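Local coordinates for type IV pilus secretin PilQ family protein (Vibrio cholerae, PDB 6W6M) that probably forms, as a ring of fourteen subunits, the outer-membrane secretin channel of the type IVa competence pilus, at residues Q320-A325 with R425-N430; R326-K331 with E419-P424; V512-T517 with P566-Q571. All coordinates share one frame; numbering follows the deposited sequence.

How the interactions relate
Interactions 1 and 2 are successive lengths of one antiparallel strand pair, 320-347 with 404-429, their centres about 20 Å apart. They meet where Ala325 N probably donates a hydrogen bond to Pro424 O at 3.2 Å. Interaction 3 lies only about 9 Å from interaction 1, centre to centre. There Gln322 N and Lys567 O, 2.8 Å apart, form a probable hydrogen bond, so residues 320-325 are flanked by 425-430 and 566-571. Interaction 3 is about 22 Å from interaction 2 between centres, with nearest atoms about 7 Å apart. Interactions 1 and 2 also touch a second subunit, whereas no other chain touches interaction 3.

Interaction 1. Residues Q320-A325 with R425-N430; sequences QVQIEA and RLITTN
Gln322 lies against Ile427 and Arg425 of the antiparallel neighbour strand. Its CB sits 3.9 Å from Ile427 CG1. CG is anti to the backbone N (chi1 179°), which keeps it against the partner strand, with Leu426 O 3.6 Å from Gln322 CG and the flank of Ile427 CG1 close by; the two side chains cross obliquely. From there the chain runs on extended through CD, and NE2 finishes 4.0 Å from Arg425 NH1. The Gln322 and Arg425 side chains lie side by side, pointing the same way, with amide and guanidinium planes 37° apart. Both facing atoms are N-H donors, so this is a loose contact and not a bond.

Arg425 has a second neighbour in Glu324, whose CG is 3.8 Å from Arg425 CG. These two side chains also lie side by side, pointing the same way, yet Glu324 OE1 and Arg425 NE stay 5.1 Å apart, a separation at which the opposite charges would probably still attract weakly. Beneath these side chains the backbones form a regular ladder: Val321 pairs with Thr428 and Ile323 with Leu426, each through two N-H...O bonds, such as Val321 N to Thr428 O at 2.9 Å. This is part of the long-stranded antiparallel sheet of the secretin, consistent with the wall of its β-barrel.

The opposite face of the ladder carries Val321, Ile323, Leu426 and Thr428. All four are buried, and Ile323 CD1 comes within 4.3 Å of Thr428 CG2. Leu426 and Thr428 pack on strands 434-444 and 456-471 of the chain's second sheet, Val321 on Ile470 of that sheet. On the Gln322 face, Arg425 and Ile427 touch Val519 of the second subunit.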
ATOM      1  N   GLN A 320     -37.602 -30.606  30.205  1.00 73.50           N
ATOM      2  CA  GLN A 320     -37.660 -30.470  28.760  1.00 73.50           C
ATOM      3  C   GLN A 320     -38.979 -29.839  28.358  1.00 73.50           C
ATOM      4  O   GLN A 320     -40.013 -30.099  28.971  1.00 73.50           O
ATOM      5  CB  GLN A 320     -37.505 -31.808  28.073  1.00 73.50           C
ATOM      6  CG  GLN A 320     -36.157 -32.410  28.244  1.00 73.50           C
ATOM      7  CD  GLN A 320     -36.079 -33.754  27.613  1.00 73.50           C
ATOM      8  OE1 GLN A 320     -35.008 -34.210  27.242  1.00 73.50           O
ATOM      9  NE2 GLN A 320     -37.209 -34.417  27.505  1.00 73.50           N
ATOM     10  N   VAL A 321     -38.932 -29.013  27.324  1.00 69.45           N
ATOM     11  CA  VAL A 321     -40.079 -28.241  26.868  1.00 69.45           C
ATOM     12  C   VAL A 321     -40.317 -28.532  25.396  1.00 69.45           C
ATOM     13  O   VAL A 321     -39.373 -28.758  24.633  1.00 69.45           O
ATOM     14  CB  VAL A 321     -39.873 -26.729  27.098  1.00 69.45           C
ATOM     15  CG1 VAL A 321     -41.007 -25.943  26.515  1.00 69.45           C
ATOM     16  CG2 VAL A 321     -39.754 -26.437  28.559  1.00 69.45           C
ATOM     17  N   GLN A 322     -41.585 -28.506  25.006  1.00 68.38           N
ATOM     18  CA  GLN A 322     -42.026 -28.690  23.634  1.00 68.38           C
ATOM     19  C   GLN A 322     -42.716 -27.422  23.164  1.00 68.38           C
ATOM     20  O   GLN A 322     -43.679 -26.981  23.787  1.00 68.38           O
ATOM     21  CB  GLN A 322     -42.977 -29.877  23.553  1.00 68.38           C
ATOM     22  CG  GLN A 322     -43.518 -30.167  22.181  1.00 68.38           C
ATOM     23  CD  GLN A 322     -44.586 -31.228  22.214  1.00 68.38           C
ATOM     24  OE1 GLN A 322     -44.650 -32.026  23.151  1.00 68.38           O
ATOM     25  NE2 GLN A 322     -45.443 -31.239  21.201  1.00 68.38           N
ATOM     26  N   ILE A 323     -42.233 -26.838  22.071  1.00 63.35           N
ATOM     27  CA  ILE A 323     -42.738 -25.558  21.579  1.00 63.35           C
ATOM     28  C   ILE A 323     -43.315 -25.740  20.182  1.00 63.35           C
ATOM     29  O   ILE A 323     -42.715 -26.399  19.329  1.00 63.35           O
ATOM     30  CB  ILE A 323     -41.650 -24.459  21.585  1.00 63.35           C
ATOM     31  CG1 ILE A 323     -41.209 -24.139  23.010  1.00 63.35           C
ATOM     32  CG2 ILE A 323     -42.159 -23.185  20.952  1.00 63.35           C
ATOM     33  CD1 ILE A 323     -39.930 -24.792  23.409  1.00 63.35           C
ATOM     34  N   GLU A 324     -44.510 -25.203  19.965  1.00 61.72           N
ATOM     35  CA  GLU A 324     -45.162 -25.323  18.671  1.00 61.72           C
ATOM     36  C   GLU A 324     -45.773 -24.023  18.173  1.00 61.72           C
ATOM     37  O   GLU A 324     -46.681 -23.474  18.781  1.00 61.72           O
ATOM     38  CB  GLU A 324     -46.235 -26.408  18.705  1.00 61.72           C
ATOM     39  CG  GLU A 324     -46.897 -26.624  17.357  1.00 61.72           C
ATOM     40  CD  GLU A 324     -47.923 -27.731  17.383  1.00 61.72           C
ATOM     41  OE1 GLU A 324     -48.146 -28.307  18.466  1.00 61.72           O
ATOM     42  OE2 GLU A 324     -48.506 -28.023  16.318  1.00 61.72           O
ATOM     43  N   ALA A 325     -45.263 -23.547  17.048  1.00 57.07           N
ATOM     44  CA  ALA A 325     -45.745 -22.329  16.414  1.00 57.07           C
ATOM     45  C   ALA A 325     -46.775 -22.660  15.343  1.00 57.07           C
ATOM     46  O   ALA A 325     -46.824 -23.767  14.820  1.00 57.07           O
ATOM     47  CB  ALA A 325     -44.586 -21.528  15.818  1.00 57.07           C
ATOM     48  N   ARG A 425     -42.524 -27.614  15.076  1.00 58.48           N
ATOM     49  CA  ARG A 425     -42.441 -27.976  16.487  1.00 58.48           C
ATOM     50  C   ARG A 425     -40.999 -28.274  16.849  1.00 58.48           C
ATOM     51  O   ARG A 425     -40.183 -28.606  15.996  1.00 58.48           O
ATOM     52  CB  ARG A 425     -43.266 -29.211  16.838  1.00 58.48           C
ATOM     53  CG  ARG A 425     -44.554 -29.351  16.150  1.00 58.48           C
ATOM     54  CD  ARG A 425     -44.817 -30.797  15.860  1.00 58.48           C
ATOM     55  NE  ARG A 425     -44.611 -31.623  17.032  1.00 58.48           N
ATOM     56  CZ  ARG A 425     -44.809 -32.933  17.048  1.00 58.48           C
ATOM     57  NH1 ARG A 425     -44.599 -33.630  18.153  1.00 58.48           N
ATOM     58  NH2 ARG A 425     -45.218 -33.546  15.951  1.00 58.48           N
ATOM     59  N   LEU A 426     -40.714 -28.207  18.142  1.00 60.71           N
ATOM     60  CA  LEU A 426     -39.394 -28.535  18.656  1.00 60.71           C
ATOM     61  C   LEU A 426     -39.542 -29.090  20.058  1.00 60.71           C
ATOM     62  O   LEU A 426     -40.506 -28.794  20.756  1.00 60.71           O
ATOM     63  CB  LEU A 426     -38.486 -27.307  18.703  1.00 60.71           C
ATOM     64  CG  LEU A 426     -38.062 -26.604  17.435  1.00 60.71           C
ATOM     65  CD1 LEU A 426     -37.315 -25.376  17.814  1.00 60.71           C
ATOM     66  CD2 LEU A 426     -37.199 -27.517  16.642  1.00 60.71           C
ATOM     67  N   ILE A 427     -38.550 -29.868  20.473  1.00 64.07           N
ATOM     68  CA  ILE A 427     -38.356 -30.224  21.874  1.00 64.07           C
ATOM     69  C   ILE A 427     -36.925 -29.856  22.247  1.00 64.07           C
ATOM     70  O   ILE A 427     -36.019 -29.966  21.419  1.00 64.07           O
ATOM     71  CB  ILE A 427     -38.656 -31.713  22.147  1.00 64.07           C
ATOM     72  CG1 ILE A 427     -40.132 -32.002  21.927  1.00 64.07           C
ATOM     73  CG2 ILE A 427     -38.238 -32.126  23.546  1.00 64.07           C
ATOM     74  CD1 ILE A 427     -40.472 -33.442  21.914  1.00 64.07           C
ATOM     75  N   THR A 428     -36.725 -29.369  23.467  1.00 70.12           N
ATOM     76  CA  THR A 428     -35.410 -28.894  23.888  1.00 70.12           C
ATOM     77  C   THR A 428     -35.323 -28.941  25.409  1.00 70.12           C
ATOM     78  O   THR A 428     -36.303 -29.232  26.094  1.00 70.12           O
ATOM     79  CB  THR A 428     -35.139 -27.482  23.356  1.00 70.12           C
ATOM     80  OG1 THR A 428     -33.777 -27.125  23.601  1.00 70.12           O
ATOM     81  CG2 THR A 428     -36.046 -26.476  24.023  1.00 70.12           C
ATOM     82  N   THR A 429     -34.131 -28.601  25.909  1.00 72.63           N
ATOM     83  CA  THR A 429     -33.813 -28.579  27.361  1.00 72.63           C
ATOM     84  C   THR A 429     -33.904 -27.133  27.869  1.00 72.63           C
ATOM     85  O   THR A 429     -33.598 -26.220  27.087  1.00 72.63           O
ATOM     86  CB  THR A 429     -32.414 -29.164  27.631  1.00 30.00           C
ATOM     87  OG1 THR A 429     -32.371 -30.527  27.196  1.00 30.00           O
ATOM     88  CG2 THR A 429     -32.158 -29.265  29.128  1.00 30.00           C
ATOM     89  N   ASN A 430     -34.323 -26.945  29.125  1.00 75.14           N
ATOM     90  CA  ASN A 430     -34.527 -25.626  29.705  1.00 75.14           C
ATOM     91  C   ASN A 430     -33.281 -24.757  29.575  1.00 75.14           C
ATOM     92  O   ASN A 430     -32.169 -25.196  29.862  1.00 75.14           O
ATOM     93  CB  ASN A 430     -34.919 -25.782  31.174  1.00 75.14           C
ATOM     94  CG  ASN A 430     -35.429 -24.505  31.788  1.00 75.14           C
ATOM     95  OD1 ASN A 430     -36.023 -23.681  31.114  1.00 75.14           O
ATOM     96  ND2 ASN A 430     -35.230 -24.352  33.082  1.00 75.14           N
TER

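Interaction 2. Residues R326-K331 with E419-P424; sequences RIVTVK and EIISSP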
ATOM      1  N   ARG A 326     -47.616 -21.683  15.022  1.00 58.79           N
ATOM      2  CA  ARG A 326     -48.655 -21.898  14.021  1.00 58.79           C
ATOM      3  C   ARG A 326     -48.917 -20.615  13.250  1.00 58.79           C
ATOM      4  O   ARG A 326     -49.325 -19.617  13.838  1.00 58.79           O
ATOM      5  CB  ARG A 326     -49.944 -22.385  14.671  1.00 58.79           C
ATOM      6  CG  ARG A 326     -50.842 -23.110  13.734  1.00 58.79           C
ATOM      7  CD  ARG A 326     -52.205 -23.294  14.319  1.00 58.79           C
ATOM      8  NE  ARG A 326     -52.990 -24.230  13.527  1.00 58.79           N
ATOM      9  CZ  ARG A 326     -54.286 -24.094  13.284  1.00 58.79           C
ATOM     10  NH1 ARG A 326     -54.942 -23.048  13.765  1.00 58.79           N
ATOM     11  NH2 ARG A 326     -54.924 -24.991  12.548  1.00 58.79           N
ATOM     12  N   ILE A 327     -48.714 -20.649  11.940  1.00 57.62           N
ATOM     13  CA  ILE A 327     -48.882 -19.486  11.082  1.00 57.62           C
ATOM     14  C   ILE A 327     -50.058 -19.756  10.162  1.00 57.62           C
ATOM     15  O   ILE A 327     -50.068 -20.767   9.452  1.00 57.62           O
ATOM     16  CB  ILE A 327     -47.614 -19.189  10.271  1.00 57.62           C
ATOM     17  CG1 ILE A 327     -46.485 -18.773  11.202  1.00 57.62           C
ATOM     18  CG2 ILE A 327     -47.872 -18.108   9.254  1.00 57.62           C
ATOM     19  CD1 ILE A 327     -45.160 -18.716  10.543  1.00 57.62           C
ATOM     20  N   VAL A 328     -51.049 -18.867  10.179  1.00 59.60           N
ATOM     21  CA  VAL A 328     -52.272 -19.043   9.407  1.00 59.60           C
ATOM     22  C   VAL A 328     -52.501 -17.813   8.540  1.00 59.60           C
ATOM     23  O   VAL A 328     -52.343 -16.682   9.007  1.00 59.60           O
ATOM     24  CB  VAL A 328     -53.483 -19.287  10.328  1.00 59.60           C
ATOM     25  CG1 VAL A 328     -54.704 -19.580   9.516  1.00 59.60           C
ATOM     26  CG2 VAL A 328     -53.208 -20.425  11.264  1.00 59.60           C
ATOM     27  N   THR A 329     -52.881 -18.027   7.281  1.00 66.01           N
ATOM     28  CA  THR A 329     -53.228 -16.892   6.434  1.00 66.01           C
ATOM     29  C   THR A 329     -54.440 -17.200   5.564  1.00 66.01           C
ATOM     30  O   THR A 329     -54.607 -18.323   5.087  1.00 66.01           O
ATOM     31  CB  THR A 329     -52.060 -16.456   5.551  1.00 66.01           C
ATOM     32  OG1 THR A 329     -52.396 -15.222   4.909  1.00 66.01           O
ATOM     33  CG2 THR A 329     -51.769 -17.471   4.499  1.00 66.01           C
ATOM     34  N   VAL A 330     -55.277 -16.182   5.363  1.00 68.15           N
ATOM     35  CA  VAL A 330     -56.521 -16.291   4.607  1.00 68.15           C
ATOM     36  C   VAL A 330     -56.629 -15.116   3.643  1.00 68.15           C
ATOM     37  O   VAL A 330     -56.352 -13.971   4.009  1.00 68.15           O
ATOM     38  CB  VAL A 330     -57.746 -16.338   5.548  1.00 68.15           C
ATOM     39  CG1 VAL A 330     -59.021 -16.310   4.766  1.00 68.15           C
ATOM     40  CG2 VAL A 330     -57.711 -17.571   6.417  1.00 68.15           C
ATOM     41  N   LYS A 331     -57.051 -15.397   2.409  1.00 69.54           N
ATOM     42  CA  LYS A 331     -57.162 -14.363   1.377  1.00 69.54           C
ATOM     43  C   LYS A 331     -58.489 -14.484   0.648  1.00 69.54           C
ATOM     44  O   LYS A 331     -58.954 -15.602   0.412  1.00 69.54           O
ATOM     45  CB  LYS A 331     -56.029 -14.467   0.367  1.00 69.54           C
ATOM     46  CG  LYS A 331     -54.676 -14.157   0.906  1.00 69.54           C
ATOM     47  CD  LYS A 331     -53.634 -14.313  -0.165  1.00 69.54           C
ATOM     48  CE  LYS A 331     -52.258 -13.975   0.366  1.00 69.54           C
ATOM     49  NZ  LYS A 331     -51.194 -14.141  -0.658  1.00 69.54           N
ATOM     50  N   GLU A 419     -56.222 -20.242   1.531  1.00 66.91           N
ATOM     51  CA  GLU A 419     -55.929 -20.440   2.944  1.00 66.91           C
ATOM     52  C   GLU A 419     -54.731 -21.356   3.130  1.00 66.91           C
ATOM     53  O   GLU A 419     -54.702 -22.457   2.586  1.00 66.91           O
ATOM     54  CB  GLU A 419     -57.122 -21.031   3.679  1.00 66.91           C
ATOM     55  CG  GLU A 419     -56.867 -21.175   5.144  1.00 66.91           C
ATOM     56  CD  GLU A 419     -58.055 -21.710   5.872  1.00 66.91           C
ATOM     57  OE1 GLU A 419     -59.065 -22.002   5.199  1.00 66.91           O
ATOM     58  OE2 GLU A 419     -57.987 -21.836   7.110  1.00 66.91           O
ATOM     59  N   ILE A 420     -53.769 -20.920   3.941  1.00 63.40           N
ATOM     60  CA  ILE A 420     -52.540 -21.673   4.179  1.00 63.40           C
ATOM     61  C   ILE A 420     -52.295 -21.797   5.676  1.00 63.40           C
ATOM     62  O   ILE A 420     -52.559 -20.859   6.435  1.00 63.40           O
ATOM     63  CB  ILE A 420     -51.336 -21.012   3.486  1.00 63.40           C
ATOM     64  CG1 ILE A 420     -51.503 -21.078   1.976  1.00 63.40           C
ATOM     65  CG2 ILE A 420     -50.059 -21.684   3.874  1.00 63.40           C
ATOM     66  CD1 ILE A 420     -50.522 -20.238   1.233  1.00 63.40           C
ATOM     67  N   ILE A 421     -51.792 -22.958   6.096  1.00 59.53           N
ATOM     68  CA  ILE A 421     -51.461 -23.253   7.487  1.00 59.53           C
ATOM     69  C   ILE A 421     -50.091 -23.909   7.545  1.00 59.53           C
ATOM     70  O   ILE A 421     -49.820 -24.845   6.792  1.00 59.53           O
ATOM     71  CB  ILE A 421     -52.503 -24.184   8.132  1.00 59.53           C
ATOM     72  CG1 ILE A 421     -53.846 -23.490   8.243  1.00 59.53           C
ATOM     73  CG2 ILE A 421     -52.043 -24.635   9.497  1.00 59.53           C
ATOM     74  CD1 ILE A 421     -54.944 -24.407   8.613  1.00 59.53           C
ATOM     75  N   SER A 422     -49.233 -23.445   8.452  1.00 58.36           N
ATOM     76  CA  SER A 422     -47.960 -24.126   8.665  1.00 58.36           C
ATOM     77  C   SER A 422     -47.620 -24.125  10.147  1.00 58.36           C
ATOM     78  O   SER A 422     -47.826 -23.126  10.823  1.00 58.36           O
ATOM     79  CB  SER A 422     -46.827 -23.484   7.859  1.00 58.36           C
ATOM     80  OG  SER A 422     -46.573 -22.163   8.269  1.00 58.36           O
ATOM     81  N   SER A 423     -47.101 -25.237  10.648  1.00 55.71           N
ATOM     82  CA  SER A 423     -46.794 -25.362  12.073  1.00 55.71           C
ATOM     83  C   SER A 423     -45.543 -26.194  12.310  1.00 55.71           C
ATOM     84  O   SER A 423     -45.578 -27.427  12.214  1.00 55.71           O
ATOM     85  CB  SER A 423     -47.978 -25.950  12.830  1.00 55.71           C
ATOM     86  OG  SER A 423     -48.244 -27.259  12.403  1.00 55.71           O
ATOM     87  N   PRO A 424     -44.415 -25.556  12.641  1.00 56.06           N
ATOM     88  CA  PRO A 424     -43.248 -26.309  13.131  1.00 56.06           C
ATOM     89  C   PRO A 424     -43.271 -26.607  14.630  1.00 56.06           C
ATOM     90  O   PRO A 424     -43.963 -25.931  15.383  1.00 56.06           O
ATOM     91  CB  PRO A 424     -42.077 -25.395  12.754  1.00 56.06           C
ATOM     92  CG  PRO A 424     -42.652 -24.054  12.670  1.00 56.06           C
ATOM     93  CD  PRO A 424     -44.058 -24.190  12.228  1.00 56.06           C
TER
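Ser422 O takes a nearly straight hydrogen bond from Ile327 N, 2.9 Å long with 177° at the hydrogen, and Arg326 CA adds a weaker CA-H...O contact to the same oxygen. Ser422 N returns a bond to Ile327 O, and Thr329 and Ile420 repeat the reciprocal pattern two residues on, past the non-hydrogen-bonded pair Val328 and Ile421. The result is an antiparallel ladder between strands 320-347 and 404-429, two of the long strands of the secretin sheet. Residues 419-424 also pair, on their other edge, with an antiparallel strand of the second subunit, so the sheet runs on from chain to chain, as expected of a barrel built by a ring of subunits. Strand 549-568 flanks residues 326-331.

On one face Thr329 and Ile420 lie side by side, with Thr329 CG2 3.7 Å from Ile420 CB. Thr329 OG1 is anti to the backbone N (chi1 -171°), and it hydrogen-bonds to the backbone carbonyl of Glu559, which ties this residue to the neighbouring strand. On the same face Ile327 CB meets Ser422 OG at 3.7 Å; both residues are buried, touching Gln484 of strand 475-493.

The other face is mixed. Val328 CG1 comes 4.2 Å from Ile421 CG1, a modest apolar touch. Val330 and Glu419 point the same way, the valine CG2 lying 3.9 Å from Glu419 CG, so it is the aliphatic part of the acid that packs. Arg326 stretches out in an extended chain from CG to NE and runs at a slant across Ile421. Its CG passes 4.1 Å from Ser423 CB, and at the far end of the arginine NH2 stands 4.0 Å from Ile421 CD1.

Interaction 3. Residues V512-T517 with P566-Q571; sequences VNNGET and PKVVIQ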
ATOM      1  N   VAL A 512     -46.163 -16.971  29.102  1.00 75.10           N
ATOM      2  CA  VAL A 512     -47.355 -17.746  28.777  1.00 75.10           C
ATOM      3  C   VAL A 512     -47.497 -18.923  29.737  1.00 75.10           C
ATOM      4  O   VAL A 512     -46.508 -19.517  30.168  1.00 75.10           O
ATOM      5  CB  VAL A 512     -47.303 -18.201  27.295  1.00 75.10           C
ATOM      6  CG1 VAL A 512     -46.132 -19.112  27.063  1.00 75.10           C
ATOM      7  CG2 VAL A 512     -48.577 -18.877  26.855  1.00 75.10           C
ATOM      8  N   ASN A 513     -48.742 -19.252  30.083  1.00 79.91           N
ATOM      9  CA  ASN A 513     -49.016 -20.366  30.983  1.00 79.91           C
ATOM     10  C   ASN A 513     -48.584 -21.684  30.350  1.00 79.91           C
ATOM     11  O   ASN A 513     -48.286 -21.764  29.161  1.00 79.91           O
ATOM     12  CB  ASN A 513     -50.493 -20.419  31.347  1.00 79.91           C
ATOM     13  CG  ASN A 513     -50.943 -19.226  32.145  1.00 79.91           C
ATOM     14  OD1 ASN A 513     -50.145 -18.548  32.782  1.00 79.91           O
ATOM     15  ND2 ASN A 513     -52.240 -18.967  32.125  1.00 79.91           N
ATOM     16  N   ASN A 514     -48.590 -22.750  31.153  1.00 80.79           N
ATOM     17  CA  ASN A 514     -47.912 -23.980  30.760  1.00 80.79           C
ATOM     18  C   ASN A 514     -48.453 -24.581  29.472  1.00 80.79           C
ATOM     19  O   ASN A 514     -47.690 -24.749  28.520  1.00 80.79           O
ATOM     20  CB  ASN A 514     -47.994 -25.023  31.870  1.00 80.79           C
ATOM     21  CG  ASN A 514     -47.067 -26.203  31.637  1.00 80.79           C
ATOM     22  OD1 ASN A 514     -46.009 -26.068  31.043  1.00 80.79           O
ATOM     23  ND2 ASN A 514     -47.469 -27.365  32.103  1.00 80.79           N
ATOM     24  N   GLY A 515     -49.737 -24.898  29.397  1.00 81.82           N
ATOM     25  CA  GLY A 515     -50.193 -25.651  28.246  1.00 81.82           C
ATOM     26  C   GLY A 515     -51.279 -25.018  27.403  1.00 81.82           C
ATOM     27  O   GLY A 515     -52.165 -25.726  26.922  1.00 81.82           O
ATOM     28  N   GLU A 516     -51.240 -23.704  27.203  1.00 81.39           N
ATOM     29  CA  GLU A 516     -52.245 -23.028  26.396  1.00 81.39           C
ATOM     30  C   GLU A 516     -51.610 -22.134  25.342  1.00 81.39           C
ATOM     31  O   GLU A 516     -50.396 -21.928  25.328  1.00 81.39           O
ATOM     32  CB  GLU A 516     -53.191 -22.213  27.258  1.00 81.39           C
ATOM     33  CG  GLU A 516     -52.563 -21.092  28.018  1.00 81.39           C
ATOM     34  CD  GLU A 516     -53.569 -20.433  28.929  1.00 81.39           C
ATOM     35  OE1 GLU A 516     -54.779 -20.626  28.704  1.00 81.39           O
ATOM     36  OE2 GLU A 516     -53.161 -19.714  29.861  1.00 81.39           O
ATOM     37  N   THR A 517     -52.452 -21.622  24.448  1.00 74.30           N
ATOM     38  CA  THR A 517     -52.006 -20.861  23.294  1.00 74.30           C
ATOM     39  C   THR A 517     -52.211 -19.365  23.505  1.00 74.30           C
ATOM     40  O   THR A 517     -53.142 -18.927  24.180  1.00 74.30           O
ATOM     41  CB  THR A 517     -52.755 -21.291  22.034  1.00 74.30           C
ATOM     42  OG1 THR A 517     -52.150 -20.679  20.895  1.00 74.30           O
ATOM     43  CG2 THR A 517     -54.197 -20.873  22.089  1.00 74.30           C
ATOM     44  N   PRO A 566     -46.526 -23.632  24.359  1.00 73.24           N
ATOM     45  CA  PRO A 566     -45.497 -24.477  24.963  1.00 73.24           C
ATOM     46  C   PRO A 566     -46.100 -25.548  25.868  1.00 73.24           C
ATOM     47  O   PRO A 566     -47.303 -25.595  26.102  1.00 73.24           O
ATOM     48  CB  PRO A 566     -44.683 -23.471  25.773  1.00 73.24           C
ATOM     49  CG  PRO A 566     -45.686 -22.497  26.209  1.00 73.24           C
ATOM     50  CD  PRO A 566     -46.739 -22.408  25.140  1.00 73.24           C
ATOM     51  N   LYS A 567     -45.244 -26.473  26.299  1.00 76.13           N
ATOM     52  CA  LYS A 567     -45.641 -27.597  27.148  1.00 76.13           C
ATOM     53  C   LYS A 567     -44.420 -28.239  27.800  1.00 76.13           C
ATOM     54  O   LYS A 567     -43.404 -28.455  27.147  1.00 76.13           O
ATOM     55  CB  LYS A 567     -46.370 -28.658  26.319  1.00 76.13           C
ATOM     56  CG  LYS A 567     -47.104 -29.704  27.137  1.00 76.13           C
ATOM     57  CD  LYS A 567     -48.172 -29.066  28.008  1.00 76.13           C
ATOM     58  CE  LYS A 567     -48.969 -30.115  28.764  1.00 76.13           C
ATOM     59  NZ  LYS A 567     -49.976 -29.494  29.668  1.00 76.13           N
ATOM     60  N   VAL A 568     -44.526 -28.551  29.087  1.00 77.77           N
ATOM     61  CA  VAL A 568     -43.434 -29.178  29.822  1.00 77.77           C
ATOM     62  C   VAL A 568     -43.622 -30.682  29.756  1.00 77.77           C
ATOM     63  O   VAL A 568     -44.687 -31.197  30.111  1.00 77.77           O
ATOM     64  CB  VAL A 568     -43.372 -28.694  31.276  1.00 77.77           C
ATOM     65  CG1 VAL A 568     -42.314 -29.452  32.031  1.00 77.77           C
ATOM     66  CG2 VAL A 568     -43.083 -27.214  31.323  1.00 77.77           C
ATOM     67  N   VAL A 569     -42.595 -31.386  29.291  1.00 81.43           N
ATOM     68  CA  VAL A 569     -42.670 -32.836  29.168  1.00 81.43           C
ATOM     69  C   VAL A 569     -42.538 -33.453  30.553  1.00 81.43           C
ATOM     70  O   VAL A 569     -41.493 -33.340  31.203  1.00 81.43           O
ATOM     71  CB  VAL A 569     -41.590 -33.358  28.215  1.00 81.43           C
ATOM     72  CG1 VAL A 569     -41.598 -34.860  28.189  1.00 81.43           C
ATOM     73  CG2 VAL A 569     -41.804 -32.803  26.824  1.00 81.43           C
ATOM     74  N   ILE A 570     -43.614 -34.089  31.003  1.00 90.73           N
ATOM     75  CA  ILE A 570     -43.665 -34.704  32.323  1.00 90.73           C
ATOM     76  C   ILE A 570     -43.291 -36.180  32.316  1.00 90.73           C
ATOM     77  O   ILE A 570     -43.670 -36.919  33.222  1.00 90.73           O
ATOM     78  CB  ILE A 570     -45.066 -34.556  32.944  1.00 90.73           C
ATOM     79  CG1 ILE A 570     -46.107 -35.253  32.068  1.00 90.73           C
ATOM     80  CG2 ILE A 570     -45.418 -33.087  33.120  1.00 90.73           C
ATOM     81  CD1 ILE A 570     -47.475 -35.346  32.705  1.00 90.73           C
ATOM     82  N   GLN A 571     -42.404 -36.639  31.448  1.00 95.90           N
ATOM     83  CA  GLN A 571     -41.868 -38.032  31.492  1.00 95.90           C
ATOM     84  C   GLN A 571     -42.966 -39.109  31.627  1.00 95.90           C
ATOM     85  O   GLN A 571     -42.650 -40.280  32.045  1.00 95.90           O
ATOM     86  CB  GLN A 571     -40.829 -38.205  32.604  1.00 95.90           C
ATOM     87  CG  GLN A 571     -39.659 -37.248  32.556  1.00 95.90           C
ATOM     88  CD  GLN A 571     -39.675 -36.172  33.611  1.00 95.90           C
ATOM     89  OE1 GLN A 571     -40.704 -35.799  34.140  1.00 95.90           O
ATOM     90  NE2 GLN A 571     -38.510 -35.643  33.915  1.00 95.90           N
TER
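The last residues of strand 496-513 and the loop after it, which leads from the four-stranded sheet of the chain into strand 518-534 of the long-stranded one, pack here on residues 566-568 of strand 549-568. Val512 and Pro566 meet tip to tip, with Val512 CG1 3.5 Å from Pro566 CG. The proline ring is also bordered by a loop carbonyl, Glu516 O lying 3.7 Å from Pro566 CD. At Gly515 the backbone itself makes the contact: its CA points a hydrogen almost straight at Pro566 O, 3.6 Å away, with 175° at the hydrogen. Lys567 CD passes the same Gly515 CA at 4.0 Å. The lysine is bent at chi2 (61°), which turns CD that way, and its NZ ends 4.1 Å from Asn514 ND2, the two side chains crossing at about a right angle. Asn514 also crosses Val568 nearly at a right angle, its amide oxygen turned to the CG2 methyl.

Asn513 ND2, at the strand's end, donates to Glu516 OE2 in the loop at 2.6 Å; Thr517 OG1 is hydrogen-bonded to Val564 O of strand 549-568. Backbone bonds of Lys567 and Val569 join their segment to Gln322 and Gln320.

Pro566 has no N-H to offer the loop, and the clear contacts are van der Waals touches and one CA-H...O. Such contacts probably depend more on shape than on directed bonds.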